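Local coordinates for 450aa long hypothetical fmu protein (Pyrococcus horikoshii, PDB 2YXL) that probably transfers a methyl group from S-adenosyl-L-methionine to carbon 5 of cytosine in RNA, at residues A376-Y387 and N400-F411. Numbering follows the deposited sequence.
Sequences ARLVKPGGRLLY and NIRWFLNVHPEF
Asn400, which faces Tyr387, has its OD1 gripped by a hydrogen bond from Arg369 NE and a weak one from Ser365 OG, both on helix 361-376. Its ND2 lies 3.3 Å from Tyr387 OH, with amide and ring planes 73° apart; the hydroxyl itself is hydrogen-bonded to Glu396 O, so tyrosine and asparagine suit a buried place where polar ends find partners. Beside them Ile401 passes Tyr387 in the opposite direction and sets CD1 3.7 Å from Tyr387 CD2.

Farther along, the small methyl of Ala376 lets three rings close in. Ala376 CB lies over one face of His408 as a CH-pi contact, 3.8 Å from the ring centroid, at the edge of Phe404, 3.6 Å from CZ, and 3.6 Å from Phe411 CE1. Phe404 CZ also meets Leu385 CD1 at 3.8 Å and rests over a face of Phe411. With CG beside its backbone N (chi1 -77°), Phe411 brings its ring edge to Val379, CZ 3.7 Å from CG2. An alanine in place of Phe411 would probably open a gap beside Ala376 and Val379 and leave Phe404 without support on that side.

The mainly apolar chemistry implies that van der Waals packing of aromatic rings against small and branched aliphatic groups joins helix 398-407 and its following loop to the end of helix 361-376, strand 379-380 and strand 383-389 of the Rossmann-like methyltransferase domain, with polar groups gathered at one end.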
ATOM      1  N   ALA A 376     -16.411 -20.350  -0.119  1.00 27.99           N
ATOM      2  CA  ALA A 376     -16.669 -21.702  -0.620  1.00 27.76           C
ATOM      3  C   ALA A 376     -18.148 -21.966  -0.839  1.00 27.59           C
ATOM      4  O   ALA A 376     -18.546 -22.490  -1.880  1.00 27.71           O
ATOM      5  CB  ALA A 376     -16.095 -22.738   0.333  1.00 27.76           C
ATOM      6  N   ARG A 377     -18.953 -21.583   0.147  1.00 27.38           N
ATOM      7  CA  ARG A 377     -20.386 -21.865   0.145  1.00 27.08           C
ATOM      8  C   ARG A 377     -21.180 -20.964  -0.811  1.00 26.79           C
ATOM      9  O   ARG A 377     -22.353 -21.227  -1.080  1.00 26.80           O
ATOM     10  CB  ARG A 377     -20.935 -21.794   1.575  1.00 27.15           C
ATOM     11  CG  ARG A 377     -20.484 -22.956   2.462  1.00 27.34           C
ATOM     12  CD  ARG A 377     -20.464 -22.608   3.950  1.00 27.78           C
ATOM     13  NE  ARG A 377     -21.802 -22.430   4.516  1.00 27.96           N
ATOM     14  CZ  ARG A 377     -22.201 -21.355   5.192  1.00 28.01           C
ATOM     15  NH1 ARG A 377     -21.366 -20.344   5.412  1.00 28.14           N
ATOM     16  NH2 ARG A 377     -23.440 -21.293   5.662  1.00 27.93           N
ATOM     17  N   LEU A 378     -20.533 -19.919  -1.327  1.00 26.44           N
ATOM     18  CA  LEU A 378     -21.152 -19.015  -2.302  1.00 26.07           C
ATOM     19  C   LEU A 378     -20.997 -19.498  -3.747  1.00 25.89           C
ATOM     20  O   LEU A 378     -21.782 -19.124  -4.622  1.00 25.77           O
ATOM     21  CB  LEU A 378     -20.590 -17.596  -2.169  1.00 26.04           C
ATOM     22  CG  LEU A 378     -20.955 -16.747  -0.948  1.00 25.90           C
ATOM     23  CD1 LEU A 378     -20.069 -15.516  -0.905  1.00 26.09           C
ATOM     24  CD2 LEU A 378     -22.419 -16.342  -0.953  1.00 25.80           C
ATOM     25  N   VAL A 379     -19.989 -20.335  -3.980  1.00 25.71           N
ATOM     26  CA  VAL A 379     -19.634 -20.796  -5.323  1.00 25.55           C
ATOM     27  C   VAL A 379     -20.605 -21.855  -5.849  1.00 25.40           C
ATOM     28  O   VAL A 379     -20.932 -22.810  -5.143  1.00 25.38           O
ATOM     29  CB  VAL A 379     -18.189 -21.368  -5.359  1.00 25.59           C
ATOM     30  CG1 VAL A 379     -17.736 -21.609  -6.788  1.00 25.67           C
ATOM     31  CG2 VAL A 379     -17.218 -20.429  -4.668  1.00 25.51           C
ATOM     32  N   LYS A 380     -21.056 -21.668  -7.089  1.00 25.25           N
ATOM     33  CA  LYS A 380     -21.853 -22.662  -7.811  1.00 25.04           C
ATOM     34  C   LYS A 380     -20.996 -23.892  -8.135  1.00 25.17           C
ATOM     35  O   LYS A 380     -19.772 -23.777  -8.224  1.00 25.21           O
ATOM     36  CB  LYS A 380     -22.404 -22.065  -9.110  1.00 24.87           C
ATOM     37  CG  LYS A 380     -23.424 -20.956  -8.925  1.00 24.34           C
ATOM     38  CD  LYS A 380     -23.888 -20.423 -10.269  1.00 23.63           C
ATOM     39  CE  LYS A 380     -24.840 -19.252 -10.104  1.00 23.52           C
ATOM     40  NZ  LYS A 380     -25.383 -18.788 -11.411  1.00 23.30           N
ATOM     41  N   PRO A 381     -21.629 -25.073  -8.301  1.00 25.33           N
ATOM     42  CA  PRO A 381     -20.900 -26.291  -8.685  1.00 25.43           C
ATOM     43  C   PRO A 381     -19.890 -26.089  -9.825  1.00 25.51           C
ATOM     44  O   PRO A 381     -18.758 -26.564  -9.729  1.00 25.58           O
ATOM     45  CB  PRO A 381     -22.018 -27.240  -9.114  1.00 25.39           C
ATOM     46  CG  PRO A 381     -23.168 -26.839  -8.269  1.00 25.34           C
ATOM     47  CD  PRO A 381     -23.068 -25.345  -8.107  1.00 25.32           C
ATOM     48  N   GLY A 382     -20.291 -25.384 -10.882  1.00 25.48           N
ATOM     49  CA  GLY A 382     -19.382 -25.082 -11.992  1.00 25.46           C
ATOM     50  C   GLY A 382     -18.463 -23.887 -11.761  1.00 25.41           C
ATOM     51  O   GLY A 382     -17.554 -23.638 -12.555  1.00 25.44           O
ATOM     52  N   GLY A 383     -18.687 -23.164 -10.667  1.00 25.29           N
ATOM     53  CA  GLY A 383     -18.032 -21.881 -10.423  1.00 25.27           C
ATOM     54  C   GLY A 383     -16.567 -21.910 -10.031  1.00 25.30           C
ATOM     55  O   GLY A 383     -15.977 -22.981  -9.868  1.00 25.32           O
ATOM     56  N   ARG A 384     -15.987 -20.719  -9.876  1.00 25.23           N
ATOM     57  CA  ARG A 384     -14.573 -20.561  -9.526  1.00 25.16           C
ATOM     58  C   ARG A 384     -14.342 -19.562  -8.391  1.00 25.22           C
ATOM     59  O   ARG A 384     -15.048 -18.563  -8.269  1.00 25.09           O
ATOM     60  CB  ARG A 384     -13.745 -20.155 -10.749  1.00 25.09           C
ATOM     61  CG  ARG A 384     -13.490 -21.286 -11.738  1.00 25.04           C
ATOM     62  CD  ARG A 384     -12.447 -20.904 -12.770  1.00 24.81           C
ATOM     63  NE  ARG A 384     -12.158 -22.002 -13.691  1.00 24.48           N
ATOM     64  CZ  ARG A 384     -11.180 -21.994 -14.594  1.00 24.49           C
ATOM     65  NH1 ARG A 384     -10.377 -20.943 -14.706  1.00 25.12           N
ATOM     66  NH2 ARG A 384     -11.000 -23.041 -15.385  1.00 24.17           N
ATOM     67  N   LEU A 385     -13.336 -19.849  -7.569  1.00 25.32           N
ATOM     68  CA  LEU A 385     -12.952 -18.994  -6.460  1.00 25.69           C
ATOM     69  C   LEU A 385     -11.498 -18.573  -6.649  1.00 26.03           C
ATOM     70  O   LEU A 385     -10.627 -19.421  -6.859  1.00 26.14           O
ATOM     71  CB  LEU A 385     -13.098 -19.753  -5.133  1.00 25.54           C
ATOM     72  CG  LEU A 385     -13.238 -19.033  -3.779  1.00 25.25           C
ATOM     73  CD1 LEU A 385     -13.116 -20.035  -2.643  1.00 24.95           C
ATOM     74  CD2 LEU A 385     -12.242 -17.908  -3.569  1.00 24.40           C
ATOM     75  N   LEU A 386     -11.234 -17.272  -6.586  1.00 26.37           N
ATOM     76  CA  LEU A 386      -9.856 -16.793  -6.543  1.00 26.81           C
ATOM     77  C   LEU A 386      -9.550 -16.164  -5.197  1.00 27.02           C
ATOM     78  O   LEU A 386     -10.256 -15.264  -4.739  1.00 26.96           O
ATOM     79  CB  LEU A 386      -9.541 -15.812  -7.681  1.00 26.80           C
ATOM     80  CG  LEU A 386      -8.146 -15.161  -7.648  1.00 27.16           C
ATOM     81  CD1 LEU A 386      -7.013 -16.156  -7.919  1.00 26.93           C
ATOM     82  CD2 LEU A 386      -8.073 -13.994  -8.618  1.00 27.09           C
ATOM     83  N   TYR A 387      -8.496 -16.669  -4.567  1.00 27.41           N
ATOM     84  CA  TYR A 387      -8.016 -16.134  -3.312  1.00 28.04           C
ATOM     85  C   TYR A 387      -6.711 -15.385  -3.570  1.00 28.54           C
ATOM     86  O   TYR A 387      -5.778 -15.929  -4.168  1.00 28.55           O
ATOM     87  CB  TYR A 387      -7.816 -17.272  -2.308  1.00 27.90           C
ATOM     88  CG  TYR A 387      -7.211 -16.865  -0.984  1.00 27.51           C
ATOM     89  CD1 TYR A 387      -8.008 -16.358   0.046  1.00 27.43           C
ATOM     90  CD2 TYR A 387      -5.847 -17.016  -0.749  1.00 27.31           C
ATOM     91  CE1 TYR A 387      -7.456 -16.000   1.277  1.00 27.07           C
ATOM     92  CE2 TYR A 387      -5.284 -16.658   0.477  1.00 27.54           C
ATOM     93  CZ  TYR A 387      -6.094 -16.153   1.482  1.00 27.43           C
ATOM     94  OH  TYR A 387      -5.532 -15.795   2.685  1.00 27.82           O
ATOM     95  N   ASN A 400      -3.026 -21.428   4.119  1.00 34.32           N
ATOM     96  CA  ASN A 400      -4.478 -21.245   4.067  1.00 34.19           C
ATOM     97  C   ASN A 400      -5.169 -22.010   2.936  1.00 34.15           C
ATOM     98  O   ASN A 400      -6.359 -22.324   3.029  1.00 34.23           O
ATOM     99  CB  ASN A 400      -4.836 -19.759   3.988  1.00 34.15           C
ATOM    100  CG  ASN A 400      -4.852 -19.082   5.347  1.00 34.44           C
ATOM    101  OD1 ASN A 400      -4.715 -19.731   6.388  1.00 35.50           O
ATOM    102  ND2 ASN A 400      -5.035 -17.769   5.343  1.00 34.23           N
ATOM    103  N   ILE A 401      -4.425 -22.303   1.871  1.00 34.02           N
ATOM    104  CA  ILE A 401      -4.962 -23.060   0.735  1.00 33.86           C
ATOM    105  C   ILE A 401      -4.892 -24.568   0.989  1.00 33.85           C
ATOM    106  O   ILE A 401      -5.838 -25.291   0.674  1.00 33.90           O
ATOM    107  CB  ILE A 401      -4.282 -22.659  -0.610  1.00 33.76           C
ATOM    108  CG1 ILE A 401      -4.506 -21.169  -0.905  1.00 33.64           C
ATOM    109  CG2 ILE A 401      -4.786 -23.516  -1.779  1.00 33.54           C
ATOM    110  CD1 ILE A 401      -5.969 -20.704  -0.842  1.00 33.38           C
ATOM    111  N   ARG A 402      -3.782 -25.030   1.565  1.00 33.91           N
ATOM    112  CA  ARG A 402      -3.639 -26.432   1.965  1.00 34.06           C
ATOM    113  C   ARG A 402      -4.727 -26.841   2.952  1.00 33.96           C
ATOM    114  O   ARG A 402      -5.250 -27.954   2.880  1.00 33.91           O
ATOM    115  CB  ARG A 402      -2.257 -26.702   2.566  1.00 34.16           C
ATOM    116  CG  ARG A 402      -1.152 -26.872   1.539  1.00 34.78           C
ATOM    117  CD  ARG A 402       0.090 -27.488   2.167  1.00 35.82           C
ATOM    118  NE  ARG A 402       1.266 -27.343   1.311  1.00 36.66           N
ATOM    119  CZ  ARG A 402       2.082 -26.291   1.322  1.00 37.16           C
ATOM    120  NH1 ARG A 402       3.125 -26.251   0.503  1.00 37.40           N
ATOM    121  NH2 ARG A 402       1.859 -25.275   2.147  1.00 37.47           N
ATOM    122  N   TRP A 403      -5.063 -25.929   3.865  1.00 33.93           N
ATOM    123  CA  TRP A 403      -6.173 -26.119   4.794  1.00 33.88           C
ATOM    124  C   TRP A 403      -7.501 -26.204   4.045  1.00 33.86           C
ATOM    125  O   TRP A 403      -8.325 -27.077   4.331  1.00 34.01           O
ATOM    126  CB  TRP A 403      -6.220 -24.985   5.827  1.00 33.82           C
ATOM    127  CG  TRP A 403      -7.461 -25.005   6.677  1.00 33.84           C
ATOM    128  CD1 TRP A 403      -7.669 -25.742   7.809  1.00 33.76           C
ATOM    129  CD2 TRP A 403      -8.669 -24.266   6.452  1.00 33.83           C
ATOM    130  NE1 TRP A 403      -8.928 -25.505   8.305  1.00 33.67           N
ATOM    131  CE2 TRP A 403      -9.565 -24.604   7.493  1.00 33.72           C
ATOM    132  CE3 TRP A 403      -9.083 -23.350   5.473  1.00 33.80           C
ATOM    133  CZ2 TRP A 403     -10.851 -24.057   7.585  1.00 33.64           C
ATOM    134  CZ3 TRP A 403     -10.363 -22.807   5.563  1.00 33.83           C
ATOM    135  CH2 TRP A 403     -11.231 -23.165   6.613  1.00 33.77           C
ATOM    136  N   PHE A 404      -7.693 -25.298   3.089  1.00 33.81           N
ATOM    137  CA  PHE A 404      -8.922 -25.226   2.302  1.00 33.81           C
ATOM    138  C   PHE A 404      -9.155 -26.501   1.490  1.00 34.02           C
ATOM    139  O   PHE A 404     -10.286 -26.983   1.398  1.00 34.02           O
ATOM    140  CB  PHE A 404      -8.895 -23.999   1.383  1.00 33.64           C
ATOM    141  CG  PHE A 404     -10.202 -23.725   0.694  1.00 33.20           C
ATOM    142  CD1 PHE A 404     -10.417 -24.149  -0.612  1.00 32.82           C
ATOM    143  CD2 PHE A 404     -11.220 -23.040   1.350  1.00 32.81           C
ATOM    144  CE1 PHE A 404     -11.625 -23.897  -1.252  1.00 32.72           C
ATOM    145  CE2 PHE A 404     -12.430 -22.780   0.716  1.00 32.53           C
ATOM    146  CZ  PHE A 404     -12.634 -23.211  -0.587  1.00 32.70           C
ATOM    147  N   LEU A 405      -8.083 -27.040   0.914  1.00 34.28           N
ATOM    148  CA  LEU A 405      -8.151 -28.277   0.130  1.00 34.53           C
ATOM    149  C   LEU A 405      -8.339 -29.517   1.005  1.00 34.63           C
ATOM    150  O   LEU A 405      -8.730 -30.577   0.514  1.00 34.54           O
ATOM    151  CB  LEU A 405      -6.907 -28.429  -0.756  1.00 34.53           C
ATOM    152  CG  LEU A 405      -6.953 -27.885  -2.191  1.00 34.63           C
ATOM    153  CD1 LEU A 405      -7.158 -26.378  -2.236  1.00 34.67           C
ATOM    154  CD2 LEU A 405      -5.686 -28.268  -2.946  1.00 34.65           C
ATOM    155  N   ASN A 406      -8.057 -29.374   2.298  1.00 34.88           N
ATOM    156  CA  ASN A 406      -8.243 -30.453   3.258  1.00 35.20           C
ATOM    157  C   ASN A 406      -9.671 -30.546   3.792  1.00 35.40           C
ATOM    158  O   ASN A 406     -10.246 -31.635   3.839  1.00 35.37           O
ATOM    159  CB  ASN A 406      -7.236 -30.336   4.408  1.00 35.20           C
ATOM    160  CG  ASN A 406      -5.940 -31.078   4.128  1.00 35.27           C
ATOM    161  OD1 ASN A 406      -5.948 -32.263   3.786  1.00 35.45           O
ATOM    162  ND2 ASN A 406      -4.818 -30.387   4.286  1.00 35.03           N
ATOM    163  N   VAL A 407     -10.239 -29.405   4.181  1.00 35.69           N
ATOM    164  CA  VAL A 407     -11.600 -29.361   4.732  1.00 35.95           C
ATOM    165  C   VAL A 407     -12.671 -29.343   3.629  1.00 36.14           C
ATOM    166  O   VAL A 407     -13.675 -30.050   3.722  1.00 36.18           O
ATOM    167  CB  VAL A 407     -11.780 -28.204   5.774  1.00 35.95           C
ATOM    168  CG1 VAL A 407     -11.577 -26.828   5.141  1.00 35.81           C
ATOM    169  CG2 VAL A 407     -13.135 -28.296   6.478  1.00 36.01           C
ATOM    170  N   HIS A 408     -12.445 -28.544   2.590  1.00 36.47           N
ATOM    171  CA  HIS A 408     -13.273 -28.589   1.384  1.00 36.75           C
ATOM    172  C   HIS A 408     -12.586 -29.548   0.406  1.00 36.92           C
ATOM    173  O   HIS A 408     -11.435 -29.323   0.023  1.00 36.99           O
ATOM    174  CB  HIS A 408     -13.474 -27.183   0.809  1.00 36.73           C
ATOM    175  CG  HIS A 408     -14.063 -26.214   1.790  1.00 36.66           C
ATOM    176  ND1 HIS A 408     -15.421 -26.085   1.989  1.00 36.67           N
ATOM    177  CD2 HIS A 408     -13.475 -25.347   2.647  1.00 36.50           C
ATOM    178  CE1 HIS A 408     -15.644 -25.172   2.917  1.00 36.51           C
ATOM    179  NE2 HIS A 408     -14.479 -24.707   3.332  1.00 36.53           N
ATOM    180  N   PRO A 409     -13.285 -30.615  -0.018  1.00 37.08           N
ATOM    181  CA  PRO A 409     -14.664 -30.925  -0.357  1.00 37.25           C
ATOM    182  C   PRO A 409     -15.667 -29.770  -0.547  1.00 37.32           C
ATOM    183  O   PRO A 409     -16.170 -29.192   0.418  1.00 37.46           O
ATOM    184  CB  PRO A 409     -15.036 -31.926   0.732  1.00 37.24           C
ATOM    185  CG  PRO A 409     -13.703 -32.830   0.751  1.00 37.24           C
ATOM    186  CD  PRO A 409     -12.562 -31.884   0.160  1.00 37.10           C
ATOM    187  N   GLU A 410     -15.920 -29.439  -1.812  1.00 37.30           N
ATOM    188  CA  GLU A 410     -15.155 -30.046  -2.901  1.00 37.27           C
ATOM    189  C   GLU A 410     -14.630 -29.042  -3.925  1.00 37.34           C
ATOM    190  O   GLU A 410     -15.273 -28.770  -4.942  1.00 37.33           O
ATOM    191  CB  GLU A 410     -15.912 -31.187  -3.588  1.00 37.30           C
ATOM    192  CG  GLU A 410     -15.041 -32.429  -3.839  1.00 37.32           C
ATOM    193  CD  GLU A 410     -13.567 -32.097  -4.077  1.00 36.94           C
ATOM    194  OE1 GLU A 410     -12.748 -32.321  -3.158  1.00 35.99           O
ATOM    195  OE2 GLU A 410     -13.232 -31.601  -5.175  1.00 37.28           O
ATOM    196  N   PHE A 411     -13.444 -28.515  -3.635  1.00 37.26           N
ATOM    197  CA  PHE A 411     -12.717 -27.658  -4.557  1.00 37.28           C
ATOM    198  C   PHE A 411     -11.434 -28.343  -5.011  1.00 37.33           C
ATOM    199  O   PHE A 411     -10.949 -29.272  -4.358  1.00 37.28           O
ATOM    200  CB  PHE A 411     -12.379 -26.321  -3.890  1.00 37.23           C
ATOM    201  CG  PHE A 411     -13.541 -25.374  -3.804  1.00 37.14           C
ATOM    202  CD1 PHE A 411     -14.489 -25.500  -2.792  1.00 37.11           C
ATOM    203  CD2 PHE A 411     -13.684 -24.346  -4.732  1.00 36.85           C
ATOM    204  CE1 PHE A 411     -15.564 -24.622  -2.710  1.00 37.09           C
ATOM    205  CE2 PHE A 411     -14.754 -23.460  -4.658  1.00 36.78           C
ATOM    206  CZ  PHE A 411     -15.696 -23.598  -3.644  1.00 37.16           C
TER